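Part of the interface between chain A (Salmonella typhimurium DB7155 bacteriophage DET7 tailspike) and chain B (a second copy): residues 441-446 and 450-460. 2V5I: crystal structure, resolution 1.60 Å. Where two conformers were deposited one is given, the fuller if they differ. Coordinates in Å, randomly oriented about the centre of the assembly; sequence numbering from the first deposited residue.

Chain A 441-446: LGQSRV
Chain B (450-460) NSDTAELALRI

Strand 443-446 of chain A lies beside strand 453-460 of chain B as parallel, neighbouring strands of a sheet across the interface, the axes 4.4 Å apart at closest approach and inclined by 21°; together the stretches bury 575 Å². Both backbones are extended, and Ser444(A), Arg445(A) and Val446(A) pair with Leu456(B), Ala457(B) and Leu458(B) at CA-CA separations of 4.8, 4.4 and 4.9 Å.

Ser451(B), chi1 p, donates a hydrogen bond from OG forward to Thr453(B) O (2.8 Å). Thr453(B) O also accepts a hydrogen bond from Gln443(A) NE2 (3.1 Å). Gln443(A), with chi1 and chi2 both m and chi3 8°, thus brings its amide to the backbone ahead of the regular ladder: its OE1 takes a weak hydrogen bond from Glu455(B) N (3.0 Å) and a hydrogen bond donated by a water (3.0 Å), which also contacts Thr453(B) OG1 (2.7 Å; chi1 p).

At Glu455(B) the ladder begins, Ser444(A) N donating to Glu455(B) O (3.1 Å). The Glu455(B) side chain (p, t) reaches a second water through OE2 (2.6 Å), and that water also donates to Ser444(A) O (2.9 Å).

Leu456(B) (t, p) shares a sheet face with Ser444(A), Val446(A) and Leu458(B). Leu456(B) CD1 lies 3.6 Å from CB of Ser444(A), whose small side chain (chi1 m) donates from OG to Gly442(A) O (2.8 Å).

Ala457(B) N donates to Ser444(A) O (2.9 Å), and Ala457(B) O accepts from Val446(A) N (2.9 Å). On the other face, Ala457(B) CB lies 4.1 Å from CG of Arg445(A) (t, t, m).

Leu458(B) CD2 (chi1 m, chi2 116°, between wells) packs 3.6 Å from Val446(A) CG2 (chi1 m), both buried. Finally, Arg459(B) N donates to Val446(A) O (2.9 Å). The Arg459(B) side chain (t, t, m), bent at chi3, places NH2 3.7 Å from Arg445(A) NE, like charges without attraction; both guanidinium groups are hydrogen-bonded elsewhere in the structure.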

# COMPACT_ATOMS: atom_id res chain seq x y z
N LEU A 441 -17.76 -14.75 5.73
CA LEU A 441 -18.40 -13.56 6.27
C LEU A 441 -18.78 -13.83 7.71
O LEU A 441 -18.97 -14.98 8.09
CB LEU A 441 -19.66 -13.22 5.46
CG LEU A 441 -19.49 -12.99 3.98
CD1 LEU A 441 -20.86 -12.96 3.29
CD2 LEU A 441 -18.79 -11.68 3.77
N GLY A 442 -18.88 -12.79 8.54
CA GLY A 442 -19.33 -12.98 9.92
C GLY A 442 -20.83 -12.69 10.05
O GLY A 442 -21.59 -12.82 9.07
N GLN A 443 -21.25 -12.31 11.23
CA GLN A 443 -22.62 -11.82 11.41
C GLN A 443 -22.77 -10.63 10.49
O GLN A 443 -22.03 -9.63 10.62
CB GLN A 443 -22.88 -11.42 12.84
CG GLN A 443 -22.55 -12.47 13.93
CD GLN A 443 -23.61 -13.51 14.12
OE1 GLN A 443 -24.58 -13.58 13.34
NE2 GLN A 443 -23.46 -14.33 15.15
N SER A 444 -23.76 -10.67 9.59
CA SER A 444 -23.79 -9.72 8.49
C SER A 444 -25.13 -8.98 8.43
O SER A 444 -26.13 -9.40 9.02
CB SER A 444 -23.55 -10.45 7.18
OG SER A 444 -22.21 -10.96 7.13
N ARG A 445 -25.13 -7.89 7.67
CA ARG A 445 -26.35 -7.09 7.53
C ARG A 445 -26.25 -6.38 6.20
O ARG A 445 -25.19 -5.82 5.90
CB ARG A 445 -26.43 -6.04 8.63
CG ARG A 445 -27.63 -5.07 8.51
CD ARG A 445 -27.57 -3.95 9.54
NE ARG A 445 -27.79 -4.46 10.88
CZ ARG A 445 -26.86 -4.64 11.82
NH1 ARG A 445 -25.57 -4.42 11.61
NH2 ARG A 445 -27.25 -5.12 12.98
N VAL A 446 -27.35 -6.38 5.45
CA VAL A 446 -27.49 -5.61 4.22
C VAL A 446 -28.36 -4.39 4.51
O VAL A 446 -29.41 -4.53 5.12
CB VAL A 446 -28.01 -6.44 2.95
CG1 VAL A 446 -26.92 -7.48 2.54
CG2 VAL A 446 -29.33 -7.09 3.19
N ASN B 450 -18.96 -17.67 19.01
CA ASN B 450 -19.28 -17.41 20.39
C ASN B 450 -20.74 -17.05 20.56
O ASN B 450 -21.11 -16.14 21.30
CB ASN B 450 -18.36 -16.34 20.97
CG ASN B 450 -16.95 -16.88 21.23
OD1 ASN B 450 -16.80 -17.88 21.95
ND2 ASN B 450 -15.96 -16.26 20.65
N SER B 451 -21.58 -17.76 19.83
CA SER B 451 -23.00 -17.39 19.71
C SER B 451 -23.86 -18.63 19.46
O SER B 451 -23.39 -19.61 18.87
CB SER B 451 -23.14 -16.44 18.50
OG SER B 451 -22.81 -17.12 17.31
N ASP B 452 -25.13 -18.57 19.87
CA ASP B 452 -26.10 -19.61 19.54
C ASP B 452 -26.72 -19.39 18.17
O ASP B 452 -27.50 -20.24 17.71
CB ASP B 452 -27.22 -19.66 20.60
CG ASP B 452 -26.76 -20.21 21.96
OD1 ASP B 452 -25.69 -20.85 22.06
OD2 ASP B 452 -27.52 -20.01 22.94
N THR B 453 -26.39 -18.28 17.47
CA THR B 453 -27.05 -17.92 16.22
C THR B 453 -26.08 -17.38 15.17
O THR B 453 -24.97 -16.97 15.49
CB THR B 453 -28.11 -16.83 16.45
OG1 THR B 453 -27.46 -15.63 16.91
CG2 THR B 453 -29.16 -17.27 17.48
N ALA B 454 -26.48 -17.45 13.90
CA ALA B 454 -25.75 -16.84 12.80
C ALA B 454 -26.83 -16.11 11.99
O ALA B 454 -27.92 -16.66 11.79
CB ALA B 454 -25.09 -17.88 11.94
N GLU B 455 -26.54 -14.91 11.48
CA GLU B 455 -27.61 -14.18 10.77
C GLU B 455 -27.12 -13.32 9.61
O GLU B 455 -25.99 -12.85 9.62
CB GLU B 455 -28.39 -13.26 11.72
CG GLU B 455 -27.79 -11.87 11.90
CD GLU B 455 -28.57 -10.99 12.89
OE1 GLU B 455 -29.71 -11.36 13.26
OE2 GLU B 455 -28.03 -9.92 13.29
N LEU B 456 -28.05 -13.09 8.69
CA LEU B 456 -27.97 -12.03 7.69
C LEU B 456 -29.19 -11.16 7.93
O LEU B 456 -30.33 -11.56 7.62
CB LEU B 456 -28.01 -12.55 6.27
CG LEU B 456 -27.91 -11.41 5.24
CD1 LEU B 456 -26.48 -10.92 5.12
CD2 LEU B 456 -28.45 -11.84 3.97
N ALA B 457 -28.96 -10.05 8.58
CA ALA B 457 -30.02 -9.05 8.84
C ALA B 457 -30.20 -8.13 7.63
O ALA B 457 -29.30 -7.97 6.82
CB ALA B 457 -29.65 -8.25 10.04
N LEU B 458 -31.39 -7.53 7.55
CA LEU B 458 -31.72 -6.57 6.53
C LEU B 458 -32.17 -5.29 7.24
O LEU B 458 -32.83 -5.33 8.27
CB LEU B 458 -32.85 -7.06 5.63
CG LEU B 458 -32.50 -8.35 4.92
CD1 LEU B 458 -33.45 -9.35 5.42
CD2 LEU B 458 -32.69 -8.22 3.42
N ARG B 459 -31.77 -4.16 6.71
CA ARG B 459 -32.16 -2.86 7.25
C ARG B 459 -32.45 -1.88 6.10
O ARG B 459 -31.72 -1.78 5.14
CB ARG B 459 -31.09 -2.29 8.18
CG ARG B 459 -31.55 -1.08 8.93
CD ARG B 459 -30.55 -0.55 9.98
NE ARG B 459 -30.37 -1.52 11.04
CZ ARG B 459 -29.76 -1.23 12.20
NH1 ARG B 459 -29.30 -0.03 12.42
NH2 ARG B 459 -29.60 -2.18 13.11
N ILE B 460 -33.55 -1.16 6.23
CA ILE B 460 -33.96 -0.18 5.24
C ILE B 460 -33.82 1.19 5.90
O ILE B 460 -34.64 1.57 6.74
CB ILE B 460 -35.47 -0.37 4.83
CG1 ILE B 460 -35.71 -1.80 4.35
CG2 ILE B 460 -35.82 0.62 3.72
CD1 ILE B 460 -37.16 -2.21 4.14
O HOH W 1 -26.99 -13.74 15.06
O HOH W 2 -26.11 -8.89 11.84